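TRNA-5-methyluridine(54) 2-sulfurtransferase (Pyrococcus horikoshii, PDB 5MKO) catalyses the ATP-dependent 2-thiolation of 5-methyluridine 54 in the T loop of tRNAs, a modification that stabilises tRNA at high temperature. Local coordinates at residues K49-L54 against F151-T156; N76-H81 against P107-R112; I141-A146 against I193-P198; L80-G85 against L136-I141. All coordinates share one frame; numbering follows the deposited sequence.

Followed from the N terminus, interactions 1 and 2 pair strands in the parallel part of one sheet, and interactions 3 and 4 set helix 132-148 against it. Segment 49-54 opens interaction 1, which closes only at 151-156, on the strand next to it. Nested in that loop are interaction 2, where 76-81 pairs with 107-112, and interaction 4, where 80-85 meets helix 132-148; these two start from the same strand and share L80 and H81. Interaction 3 runs from I141, shared with interaction 4, to 193-198, so it crosses interaction 1. Backbone bonds between the contacts complete the strand order 108-112, 76-83, 52-56, 153-155, 194-196, and AMP touches interactions 1, 2 and 4.

Interaction 1 (K49-L54 against F151-T156); sequences KDERIL and FDAIAT. With AMP (adenosine monophosphate), chain C.
R52-L54 and A153-A155 run side by side as parallel strands, their axes 4.7 Å apart at the closest and 40° from one another, with I53 beside A153 and L54 beside I154. L54 supplies the regular ladder: its N donates to A153 O at 2.8 Å, and its O receives A155 N at 2.9 Å. Ahead of the paired residues, R52 O takes D152 N at 2.9 Å and, weakly, A153 N. D152 also answers with its side chain, its OD2 accepting R52 N through the anti lone pair in a nearly straight bond of 3.0 Å. One residue thus fastens both polar groups of the R52 backbone.

Both faces of the F151 ring are covered. Over one face lies the guanidinium of R52, its CZ 4.1 Å from the centroid of the F151 ring and its plane 28° from that of the ring, a stacked cation-pi contact. A bend at chi3 (80°) folds the arginine back over the ring, while N149 O and E78 hold its nitrogens. On the opposite face L54 CB makes a CH-pi contact, 4.0 Å from the centroid of the F151 ring. E51 lies obliquely against D152 CB, its carboxylate engaged by K194 and by the backbone N of T48.

L54 and I154 turn to the sheet face covered by helix 132-148, where L54 packs on F145 and A146, and I154 on A146; I53 and A153 turn to the other, against L47. Strands 76-83 and 194-196 flank the pair in the sheet, and beyond A155 the chain reaches the AMP ribose.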
# COMPACT_ATOMS: atom_id res chain seq x y z
N LYS A 49 -5.90 -22.06 26.96
CA LYS A 49 -5.22 -21.89 28.25
C LYS A 49 -4.46 -23.13 28.72
O LYS A 49 -3.63 -23.02 29.63
CB LYS A 49 -6.19 -21.36 29.32
CG LYS A 49 -6.31 -19.84 29.27
CD LYS A 49 -7.43 -19.28 30.10
CE LYS A 49 -7.61 -17.81 29.83
NZ LYS A 49 -8.74 -17.24 30.60
N ASP A 50 -4.68 -24.30 28.08
CA ASP A 50 -4.01 -25.56 28.40
C ASP A 50 -2.60 -25.68 27.80
O ASP A 50 -1.75 -26.36 28.37
CB ASP A 50 -4.88 -26.78 28.03
CG ASP A 50 -5.36 -26.79 26.59
OD1 ASP A 50 -4.53 -27.06 25.69
OD2 ASP A 50 -6.57 -26.53 26.37
N GLU A 51 -2.37 -25.01 26.64
CA GLU A 51 -1.11 -25.00 25.89
C GLU A 51 0.08 -24.43 26.66
O GLU A 51 -0.10 -23.49 27.44
CB GLU A 51 -1.27 -24.19 24.59
CG GLU A 51 -1.98 -24.91 23.47
CD GLU A 51 -2.03 -24.15 22.15
OE1 GLU A 51 -2.80 -23.16 22.06
OE2 GLU A 51 -1.32 -24.56 21.21
N ARG A 52 1.29 -24.96 26.40
CA ARG A 52 2.55 -24.45 26.93
C ARG A 52 3.10 -23.48 25.88
O ARG A 52 3.50 -23.90 24.79
CB ARG A 52 3.54 -25.59 27.18
CG ARG A 52 3.40 -26.23 28.55
CD ARG A 52 4.43 -27.31 28.77
NE ARG A 52 5.73 -26.77 29.16
CZ ARG A 52 6.88 -27.08 28.57
NH1 ARG A 52 6.90 -27.91 27.53
NH2 ARG A 52 8.03 -26.58 29.02
N ILE A 53 3.02 -22.17 26.18
CA ILE A 53 3.42 -21.08 25.28
C ILE A 53 4.86 -20.61 25.53
O ILE A 53 5.25 -20.39 26.68
CB ILE A 53 2.38 -19.91 25.35
CG1 ILE A 53 0.93 -20.44 25.14
CG2 ILE A 53 2.72 -18.79 24.34
CD1 ILE A 53 -0.16 -19.65 25.81
N LEU A 54 5.64 -20.45 24.45
CA LEU A 54 7.00 -19.93 24.52
C LEU A 54 7.02 -18.52 23.94
O LEU A 54 6.78 -18.33 22.75
CB LEU A 54 8.02 -20.84 23.80
CG LEU A 54 9.48 -20.37 23.82
CD1 LEU A 54 10.15 -20.64 25.16
CD2 LEU A 54 10.27 -21.02 22.71
N PHE A 151 7.09 -27.40 23.51
CA PHE A 151 6.19 -26.25 23.62
C PHE A 151 5.14 -26.33 22.53
O PHE A 151 5.45 -26.65 21.38
CB PHE A 151 6.95 -24.92 23.54
CG PHE A 151 7.57 -24.49 24.84
CD1 PHE A 151 6.84 -23.75 25.76
CD2 PHE A 151 8.87 -24.83 25.16
CE1 PHE A 151 7.40 -23.35 26.98
CE2 PHE A 151 9.44 -24.44 26.38
CZ PHE A 151 8.71 -23.70 27.27
N ASP A 152 3.89 -26.03 22.89
CA ASP A 152 2.75 -26.10 21.98
C ASP A 152 2.65 -24.94 21.00
O ASP A 152 2.11 -25.11 19.90
CB ASP A 152 1.46 -26.25 22.78
CG ASP A 152 1.40 -27.57 23.54
OD1 ASP A 152 1.34 -28.63 22.87
OD2 ASP A 152 1.43 -27.54 24.79
N ALA A 153 3.17 -23.76 21.38
CA ALA A 153 3.13 -22.55 20.56
C ALA A 153 4.26 -21.57 20.87
O ALA A 153 4.77 -21.57 21.99
CB ALA A 153 1.79 -21.86 20.75
N ILE A 154 4.61 -20.72 19.88
CA ILE A 154 5.59 -19.63 20.01
C ILE A 154 4.80 -18.35 19.81
O ILE A 154 4.03 -18.26 18.86
CB ILE A 154 6.80 -19.68 19.02
CG1 ILE A 154 7.46 -21.07 18.94
CG2 ILE A 154 7.83 -18.60 19.39
CD1 ILE A 154 8.49 -21.24 17.80
N ALA A 155 4.97 -17.37 20.70
CA ALA A 155 4.31 -16.08 20.58
C ALA A 155 5.36 -14.99 20.43
O ALA A 155 6.35 -14.96 21.18
CB ALA A 155 3.43 -15.82 21.80
N THR A 156 5.18 -14.14 19.41
CA THR A 156 6.09 -13.03 19.12
C THR A 156 5.41 -11.70 19.43
O THR A 156 4.20 -11.67 19.65
CB THR A 156 6.70 -13.14 17.71
OG1 THR A 156 5.66 -13.17 16.73
CG2 THR A 156 7.64 -14.32 17.56
P AMP C . 12.23 -8.55 14.89
O1P AMP C . 13.52 -8.00 15.54
O2P AMP C . 11.18 -7.41 14.74
O3P AMP C . 12.46 -9.34 13.63
O5' AMP C . 11.60 -9.54 15.94
C5' AMP C . 10.29 -10.13 15.85
C4' AMP C . 10.00 -10.83 17.15
O4' AMP C . 11.02 -11.81 17.41
C3' AMP C . 10.02 -9.92 18.37
O3' AMP C . 8.78 -9.25 18.51
C2' AMP C . 10.33 -10.91 19.49
O2' AMP C . 9.15 -11.62 19.87
C1' AMP C . 11.29 -11.88 18.80
N9 AMP C . 12.72 -11.62 19.02
C8 AMP C . 13.50 -10.70 18.37
N7 AMP C . 14.75 -10.68 18.77
C5 AMP C . 14.80 -11.67 19.74
C6 AMP C . 15.85 -12.14 20.56
N6 AMP C . 17.08 -11.62 20.57
N1 AMP C . 15.57 -13.16 21.41
C2 AMP C . 14.32 -13.65 21.44
N3 AMP C . 13.25 -13.26 20.74
C4 AMP C . 13.56 -12.26 19.90

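Interaction 2 (N76-H81 against P107-R112); sequences NIECLH and PLHIVR. With AMP (adenosine monophosphate), chain C.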
# COMPACT_ATOMS: atom_id res chain seq x y z
N ASN A 76 -0.18 -20.32 30.31
CA ASN A 76 0.99 -21.11 30.72
C ASN A 76 2.17 -20.69 29.83
O ASN A 76 2.40 -21.28 28.77
CB ASN A 76 0.68 -22.62 30.62
CG ASN A 76 1.70 -23.54 31.26
OD1 ASN A 76 2.78 -23.14 31.71
ND2 ASN A 76 1.36 -24.83 31.30
N ILE A 77 2.92 -19.66 30.27
CA ILE A 77 4.03 -19.13 29.49
C ILE A 77 5.40 -19.35 30.12
O ILE A 77 5.54 -19.46 31.34
CB ILE A 77 3.83 -17.64 29.08
CG1 ILE A 77 3.93 -16.67 30.29
CG2 ILE A 77 2.53 -17.41 28.28
CD1 ILE A 77 4.61 -15.36 29.97
N GLU A 78 6.40 -19.41 29.24
CA GLU A 78 7.83 -19.49 29.51
C GLU A 78 8.46 -18.61 28.44
O GLU A 78 7.85 -18.39 27.40
CB GLU A 78 8.33 -20.93 29.47
CG GLU A 78 8.15 -21.64 30.80
CD GLU A 78 8.43 -23.13 30.81
OE1 GLU A 78 7.46 -23.91 30.80
OE2 GLU A 78 9.62 -23.51 30.86
N CYS A 79 9.63 -18.03 28.73
CA CYS A 79 10.24 -17.08 27.82
C CYS A 79 11.62 -17.48 27.33
O CYS A 79 12.39 -18.10 28.07
CB CYS A 79 10.27 -15.69 28.45
SG CYS A 79 8.67 -15.14 29.08
N LEU A 80 11.94 -17.11 26.08
CA LEU A 80 13.24 -17.36 25.49
C LEU A 80 13.89 -16.08 25.01
O LEU A 80 13.28 -15.32 24.26
CB LEU A 80 13.20 -18.42 24.36
CG LEU A 80 14.52 -18.62 23.55
CD1 LEU A 80 15.60 -19.28 24.37
CD2 LEU A 80 14.28 -19.39 22.29
N HIS A 81 15.13 -15.84 25.43
CA HIS A 81 15.91 -14.71 24.96
C HIS A 81 17.12 -15.26 24.24
O HIS A 81 17.82 -16.12 24.78
CB HIS A 81 16.31 -13.75 26.09
CG HIS A 81 17.22 -12.66 25.61
ND1 HIS A 81 16.76 -11.63 24.82
CD2 HIS A 81 18.56 -12.53 25.76
CE1 HIS A 81 17.82 -10.89 24.53
NE2 HIS A 81 18.93 -11.39 25.07
N PRO A 107 9.21 -17.88 33.77
CA PRO A 107 10.55 -18.47 33.61
C PRO A 107 11.25 -17.99 32.35
O PRO A 107 10.62 -17.91 31.29
CB PRO A 107 10.27 -19.98 33.55
CG PRO A 107 8.89 -20.15 34.11
CD PRO A 107 8.16 -18.91 33.71
N LEU A 108 12.54 -17.63 32.45
CA LEU A 108 13.30 -17.16 31.30
C LEU A 108 14.47 -18.08 30.99
O LEU A 108 15.26 -18.41 31.87
CB LEU A 108 13.76 -15.69 31.46
CG LEU A 108 14.78 -15.14 30.45
CD1 LEU A 108 14.17 -14.93 29.08
CD2 LEU A 108 15.40 -13.87 30.94
N HIS A 109 14.56 -18.49 29.71
CA HIS A 109 15.62 -19.33 29.17
C HIS A 109 16.46 -18.46 28.25
O HIS A 109 15.91 -17.72 27.45
CB HIS A 109 15.06 -20.55 28.42
CG HIS A 109 14.07 -21.35 29.21
ND1 HIS A 109 12.79 -20.87 29.40
CD2 HIS A 109 14.17 -22.57 29.79
CE1 HIS A 109 12.15 -21.79 30.11
NE2 HIS A 109 12.92 -22.84 30.33
N ILE A 110 17.78 -18.53 28.38
CA ILE A 110 18.71 -17.73 27.60
C ILE A 110 19.61 -18.61 26.76
O ILE A 110 20.21 -19.55 27.28
CB ILE A 110 19.51 -16.74 28.51
CG1 ILE A 110 18.56 -15.73 29.21
CG2 ILE A 110 20.62 -16.02 27.73
CD1 ILE A 110 19.13 -15.05 30.44
N VAL A 111 19.71 -18.30 25.45
CA VAL A 111 20.57 -18.98 24.48
C VAL A 111 21.58 -17.96 23.94
O VAL A 111 21.19 -16.96 23.34
CB VAL A 111 19.76 -19.70 23.36
CG1 VAL A 111 20.68 -20.20 22.25
CG2 VAL A 111 18.93 -20.84 23.93
N ARG A 112 22.88 -18.20 24.19
CA ARG A 112 23.97 -17.32 23.75
C ARG A 112 24.62 -17.95 22.51
O ARG A 112 25.27 -18.99 22.63
CB ARG A 112 24.98 -17.08 24.89
CG ARG A 112 24.39 -16.32 26.09
CD ARG A 112 25.39 -16.16 27.21
NE ARG A 112 24.81 -15.49 28.38
CZ ARG A 112 24.23 -16.11 29.40
NH1 ARG A 112 24.12 -17.44 29.40
NH2 ARG A 112 23.74 -15.42 30.42
P AMP C . 12.23 -8.55 14.89
O1P AMP C . 13.52 -8.00 15.54
O2P AMP C . 11.18 -7.41 14.74
O3P AMP C . 12.46 -9.34 13.63
O5' AMP C . 11.60 -9.54 15.94
C5' AMP C . 10.29 -10.13 15.85
C4' AMP C . 10.00 -10.83 17.15
O4' AMP C . 11.02 -11.81 17.41
C3' AMP C . 10.02 -9.92 18.37
O3' AMP C . 8.78 -9.25 18.51
C2' AMP C . 10.33 -10.91 19.49
O2' AMP C . 9.15 -11.62 19.87
C1' AMP C . 11.29 -11.88 18.80
N9 AMP C . 12.72 -11.62 19.02
C8 AMP C . 13.50 -10.70 18.37
N7 AMP C . 14.75 -10.68 18.77
C5 AMP C . 14.80 -11.67 19.74
C6 AMP C . 15.85 -12.14 20.56
N6 AMP C . 17.08 -11.62 20.57
N1 AMP C . 15.57 -13.16 21.41
C2 AMP C . 14.32 -13.65 21.44
N3 AMP C . 13.25 -13.26 20.74
C4 AMP C . 13.56 -12.26 19.90
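The H109 imidazole meets strand 76-83 by its edge. C79 O lies in the ring plane and accepts ND1 at 3.1 Å, and E78 OE2 stands near the same plane, 3.1 Å from H109 CE1. NE2 lies close to that carboxylate too, but the angle is too poor for a hydrogen bond. From helix 132-148, F145 meets the imidazole edge-to-face. H109 CG stands beside its own backbone N (chi1 -52°), which brings ring and main chain round to the same acceptor: H109 N also binds C79 O, at 2.7 Å. The two donors approach from opposite faces of the carbonyl plane, ND1 standing 35° out of it, so this one oxygen is gripped twice. The H81 ring, turned to the other side of the sheet, approaches AMP N1 obliquely while its ND1 bonds to V57 O.

Around these rings the backbones form a regular parallel ladder. C79 N reaches P107 O at 2.7 Å, H81 N reaches H109 O at 2.9 Å, and V111 N reaches H81 O at 3.0 Å. The strands are the two ends of a beta-alpha-beta crossover through helix 90-104, part of the PP-loop ATPase fold, with 108-112 as the outermost strand on its side of the sheet within this chain.

Apolar contacts line both faces of the pair. On the H109 side, beneath helix 132-148, the L80 and V111 side chains meet at an angle, CD1 of L80 3.7 Å from CG2 of V111. On the opposite face L108 CD1 lies between C79 CB and H81 CB, and at the strand start the P107 ring crosses the aliphatic part of E78 at about a right angle, CG to CG.

Interaction 3 (I141-A146 against I193-P198); sequences IMNKFA and IKKVKP
Polar contact rests on N143, whose OD1 accepts the backbone N of I193 at 3.0 Å. The bond is bent, and the donor is tilted 22° from the plane of the amide carbonyl. With CG placed opposite the backbone N (chi1 -164°), the amide leans from the helix toward the start of strand 194-196; its other end, ND2, donates to K191 O. One amide thus holds two backbone positions, K191 and I193, in the chain leading to strand 194-196. The ammonium of K195 comes no nearer than 4.0 Å, measured from NZ to N143 OD1.

Of the packing contacts, A146 on I193 is apolar. One helical turn below N143, A146 CB sits against the two branches of I193, 3.8 Å from CG1 and 4.1 Å from CG2. M142 and K195 make a van der Waals contact, crossing at about a right angle with the sulfur SD of M142 4.0 Å from K195 CE. The same methionine reaches A56 and AMP.

I154, on the neighbouring strand 153-155, is touched by N143, A146 and I193 alike. The arrangement is that of a helix packed on the parallel part of a mixed sheet, here helix 132-148 on the nucleotide-binding PP-loop domain.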
# COMPACT_ATOMS: atom_id res chain seq x y z
N ILE A 141 16.52 -20.94 16.01
CA ILE A 141 16.77 -21.16 17.42
C ILE A 141 15.47 -21.14 18.21
O ILE A 141 15.28 -22.04 19.02
CB ILE A 141 17.85 -20.20 17.99
CG1 ILE A 141 19.25 -20.61 17.46
CG2 ILE A 141 17.84 -20.14 19.53
CD1 ILE A 141 20.31 -19.59 17.55
N MET A 142 14.55 -20.18 17.94
CA MET A 142 13.29 -20.15 18.67
C MET A 142 12.39 -21.32 18.27
O MET A 142 11.68 -21.81 19.14
CB MET A 142 12.55 -18.79 18.63
CG MET A 142 11.95 -18.40 17.30
SD MET A 142 11.16 -16.76 17.35
CE MET A 142 12.61 -15.69 17.17
N ASN A 143 12.49 -21.83 17.02
CA ASN A 143 11.70 -22.98 16.60
C ASN A 143 12.24 -24.27 17.19
O ASN A 143 11.47 -25.04 17.76
CB ASN A 143 11.59 -23.09 15.09
CG ASN A 143 10.49 -24.03 14.65
OD1 ASN A 143 9.32 -23.64 14.55
ND2 ASN A 143 10.84 -25.28 14.43
N LYS A 144 13.57 -24.52 17.06
CA LYS A 144 14.19 -25.73 17.60
C LYS A 144 14.13 -25.77 19.12
O LYS A 144 13.94 -26.85 19.66
CB LYS A 144 15.62 -25.97 17.09
CG LYS A 144 15.96 -27.45 17.12
CD LYS A 144 17.35 -27.80 16.64
CE LYS A 144 17.50 -29.28 16.41
NZ LYS A 144 17.60 -30.05 17.69
N PHE A 145 14.23 -24.61 19.81
CA PHE A 145 14.10 -24.54 21.26
C PHE A 145 12.71 -25.01 21.69
O PHE A 145 12.60 -25.87 22.56
CB PHE A 145 14.38 -23.12 21.80
CG PHE A 145 14.43 -23.05 23.30
CD1 PHE A 145 13.27 -22.81 24.04
CD2 PHE A 145 15.62 -23.26 23.99
CE1 PHE A 145 13.31 -22.78 25.44
CE2 PHE A 145 15.65 -23.23 25.39
CZ PHE A 145 14.50 -23.00 26.11
N ALA A 146 11.66 -24.47 21.03
CA ALA A 146 10.26 -24.80 21.29
C ALA A 146 9.98 -26.29 21.03
O ALA A 146 9.32 -26.95 21.84
CB ALA A 146 9.36 -23.94 20.42
N ILE A 193 6.90 -25.42 14.85
CA ILE A 193 5.94 -25.13 15.93
C ILE A 193 5.01 -23.97 15.50
O ILE A 193 5.42 -23.11 14.71
CB ILE A 193 6.69 -24.85 17.28
CG1 ILE A 193 7.66 -26.02 17.67
CG2 ILE A 193 5.77 -24.47 18.45
CD1 ILE A 193 7.06 -27.46 17.80
N LYS A 194 3.76 -23.98 15.99
CA LYS A 194 2.76 -22.95 15.73
C LYS A 194 3.27 -21.61 16.26
O LYS A 194 3.67 -21.52 17.42
CB LYS A 194 1.42 -23.32 16.39
CG LYS A 194 0.37 -22.21 16.33
CD LYS A 194 -0.97 -22.64 16.91
CE LYS A 194 -1.09 -22.39 18.40
NZ LYS A 194 -2.43 -22.77 18.92
N LYS A 195 3.33 -20.59 15.37
CA LYS A 195 3.74 -19.23 15.71
C LYS A 195 2.49 -18.36 15.73
O LYS A 195 1.66 -18.47 14.83
CB LYS A 195 4.77 -18.69 14.70
CG LYS A 195 6.21 -19.08 15.00
CD LYS A 195 7.21 -18.13 14.32
CE LYS A 195 8.67 -18.41 14.62
NZ LYS A 195 9.19 -19.65 13.96
N VAL A 196 2.32 -17.54 16.77
CA VAL A 196 1.15 -16.67 16.91
C VAL A 196 1.55 -15.22 17.23
O VAL A 196 2.63 -14.98 17.78
CB VAL A 196 0.06 -17.20 17.88
CG1 VAL A 196 -0.67 -18.41 17.30
CG2 VAL A 196 0.63 -17.50 19.26
N LYS A 197 0.66 -14.26 16.89
CA LYS A 197 0.85 -12.83 17.13
C LYS A 197 -0.29 -12.26 17.99
O LYS A 197 -1.26 -11.73 17.45
CB LYS A 197 1.02 -12.07 15.80
CG LYS A 197 2.36 -12.34 15.12
CD LYS A 197 2.35 -12.01 13.64
CE LYS A 197 3.72 -12.23 13.05
NZ LYS A 197 3.77 -11.91 11.61
N PRO A 198 -0.21 -12.36 19.35
CA PRO A 198 -1.30 -11.84 20.20
C PRO A 198 -1.54 -10.33 20.10
O PRO A 198 -2.66 -9.87 20.35
CB PRO A 198 -0.91 -12.27 21.62
CG PRO A 198 0.12 -13.36 21.43
CD PRO A 198 0.84 -12.99 20.17

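Interaction 4 (L80-G85 against L136-I141); sequences LHINLG and LTKRYI. With AMP (adenosine monophosphate), chain C.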
# COMPACT_ATOMS: atom_id res chain seq x y z
N LEU A 80 11.94 -17.11 26.08
CA LEU A 80 13.24 -17.36 25.49
C LEU A 80 13.89 -16.08 25.01
O LEU A 80 13.28 -15.32 24.26
CB LEU A 80 13.20 -18.42 24.36
CG LEU A 80 14.52 -18.62 23.55
CD1 LEU A 80 15.60 -19.28 24.37
CD2 LEU A 80 14.28 -19.39 22.29
N HIS A 81 15.13 -15.84 25.43
CA HIS A 81 15.91 -14.71 24.96
C HIS A 81 17.12 -15.26 24.24
O HIS A 81 17.82 -16.12 24.78
CB HIS A 81 16.31 -13.75 26.09
CG HIS A 81 17.22 -12.66 25.61
ND1 HIS A 81 16.76 -11.63 24.82
CD2 HIS A 81 18.56 -12.53 25.76
CE1 HIS A 81 17.82 -10.89 24.53
NE2 HIS A 81 18.93 -11.39 25.07
N ILE A 82 17.36 -14.78 23.02
CA ILE A 82 18.52 -15.19 22.23
C ILE A 82 19.53 -14.05 22.22
O ILE A 82 19.23 -12.96 21.73
CB ILE A 82 18.15 -15.71 20.80
CG1 ILE A 82 16.91 -16.64 20.82
CG2 ILE A 82 19.37 -16.40 20.15
CD1 ILE A 82 16.17 -16.76 19.51
N ASN A 83 20.71 -14.27 22.81
CA ASN A 83 21.80 -13.31 22.87
C ASN A 83 22.62 -13.53 21.60
O ASN A 83 23.27 -14.57 21.45
CB ASN A 83 22.64 -13.54 24.13
CG ASN A 83 23.74 -12.53 24.36
OD1 ASN A 83 24.72 -12.45 23.61
ND2 ASN A 83 23.63 -11.78 25.44
N LEU A 84 22.56 -12.57 20.67
CA LEU A 84 23.26 -12.64 19.38
C LEU A 84 24.76 -12.26 19.46
O LEU A 84 25.40 -12.11 18.42
CB LEU A 84 22.54 -11.82 18.29
CG LEU A 84 21.03 -12.03 18.03
CD1 LEU A 84 20.61 -13.50 17.89
CD2 LEU A 84 20.18 -11.23 18.97
N GLY A 85 25.28 -12.10 20.68
CA GLY A 85 26.68 -11.81 20.95
C GLY A 85 27.25 -10.53 20.37
O GLY A 85 28.46 -10.46 20.14
N LEU A 136 17.35 -15.42 10.24
CA LEU A 136 17.52 -16.85 9.98
C LEU A 136 17.95 -17.54 11.28
O LEU A 136 17.42 -18.61 11.61
CB LEU A 136 18.56 -17.06 8.85
CG LEU A 136 19.34 -18.41 8.78
CD1 LEU A 136 18.51 -19.52 8.13
CD2 LEU A 136 20.68 -18.26 8.07
N THR A 137 18.90 -16.93 12.04
CA THR A 137 19.43 -17.46 13.30
C THR A 137 18.37 -17.43 14.42
O THR A 137 18.21 -18.43 15.11
CB THR A 137 20.77 -16.76 13.67
OG1 THR A 137 21.68 -16.89 12.58
CG2 THR A 137 21.42 -17.37 14.89
N LYS A 138 17.63 -16.31 14.57
CA LYS A 138 16.59 -16.17 15.59
C LYS A 138 15.41 -17.11 15.37
O LYS A 138 15.05 -17.84 16.29
CB LYS A 138 16.10 -14.72 15.72
CG LYS A 138 17.14 -13.79 16.35
CD LYS A 138 16.60 -12.38 16.59
CE LYS A 138 16.22 -11.60 15.36
NZ LYS A 138 15.89 -10.20 15.68
N ARG A 139 14.84 -17.11 14.16
CA ARG A 139 13.70 -17.93 13.74
C ARG A 139 13.94 -19.43 13.93
O ARG A 139 13.01 -20.14 14.32
CB ARG A 139 13.29 -17.62 12.29
CG ARG A 139 12.24 -16.51 12.18
CD ARG A 139 11.98 -16.08 10.75
NE ARG A 139 12.80 -14.93 10.38
CZ ARG A 139 13.20 -14.65 9.14
NH1 ARG A 139 12.86 -15.44 8.13
NH2 ARG A 139 13.95 -13.58 8.90
N TYR A 140 15.19 -19.91 13.65
CA TYR A 140 15.60 -21.31 13.77
C TYR A 140 15.74 -21.71 15.23
O TYR A 140 15.20 -22.75 15.62
CB TYR A 140 16.93 -21.57 13.02
CG TYR A 140 17.47 -22.97 13.22
CD1 TYR A 140 18.23 -23.29 14.35
CD2 TYR A 140 17.18 -23.99 12.31
CE1 TYR A 140 18.68 -24.59 14.57
CE2 TYR A 140 17.66 -25.29 12.51
CZ TYR A 140 18.41 -25.58 13.64
OH TYR A 140 18.88 -26.84 13.85
N ILE A 141 16.52 -20.94 16.01
CA ILE A 141 16.77 -21.16 17.42
C ILE A 141 15.47 -21.14 18.21
O ILE A 141 15.28 -22.04 19.02
CB ILE A 141 17.85 -20.20 17.99
CG1 ILE A 141 19.25 -20.61 17.46
CG2 ILE A 141 17.84 -20.14 19.53
CD1 ILE A 141 20.31 -19.59 17.55
P AMP C . 12.23 -8.55 14.89
O1P AMP C . 13.52 -8.00 15.54
O2P AMP C . 11.18 -7.41 14.74
O3P AMP C . 12.46 -9.34 13.63
O5' AMP C . 11.60 -9.54 15.94
C5' AMP C . 10.29 -10.13 15.85
C4' AMP C . 10.00 -10.83 17.15
O4' AMP C . 11.02 -11.81 17.41
C3' AMP C . 10.02 -9.92 18.37
O3' AMP C . 8.78 -9.25 18.51
C2' AMP C . 10.33 -10.91 19.49
O2' AMP C . 9.15 -11.62 19.87
C1' AMP C . 11.29 -11.88 18.80
N9 AMP C . 12.72 -11.62 19.02
C8 AMP C . 13.50 -10.70 18.37
N7 AMP C . 14.75 -10.68 18.77
C5 AMP C . 14.80 -11.67 19.74
C6 AMP C . 15.85 -12.14 20.56
N6 AMP C . 17.08 -11.62 20.57
N1 AMP C . 15.57 -13.16 21.41
C2 AMP C . 14.32 -13.65 21.44
N3 AMP C . 13.25 -13.26 20.74
C4 AMP C . 13.56 -12.26 19.90
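I82 and K138 mark the closest backbone approach, CA to CA 7.0 Å, where strand 80-83 passes helix 136-141 at 9.8 Å between axes and 146° between directions. The gap is bridged by side chains. I82 CD1 rests on the helix, 3.6 Å from K138 O and 3.8 Å from I141 CG2; with CG1 beside the backbone N (chi1 -43°), the CG1-CD1 arm is directed at the helix. Further on, L84 crosses the aliphatic part of K138 at about a right angle, CD1 to CG. Beside it an Asx turn, N83 OD1 taking G85 N, bends the chain at the strand's end.

Between the two elements lies the adenine. I82 N donates to AMP N1 at 2.9 Å, while AMP N6 donates to I82 O at 2.8 Å; both bonds of I82 come from its backbone, pairing with the N1 and N6 edge of the adenine. L84 CD2 packs against N6. K138 bends at chi3 (-64°), laying CD near N7 and bringing NZ to O1P of the phosphate in a weak bond of 3.2 Å.

Both I82 and K138 are ATP-binding residues. The nucleotide lies at the C-terminal end of a parallel strand, as in PP-loop ATPases, and the Fe2S2 cluster modelled here, probably at the site of the [4Fe-4S] cofactor, lies close to the K138 side chain.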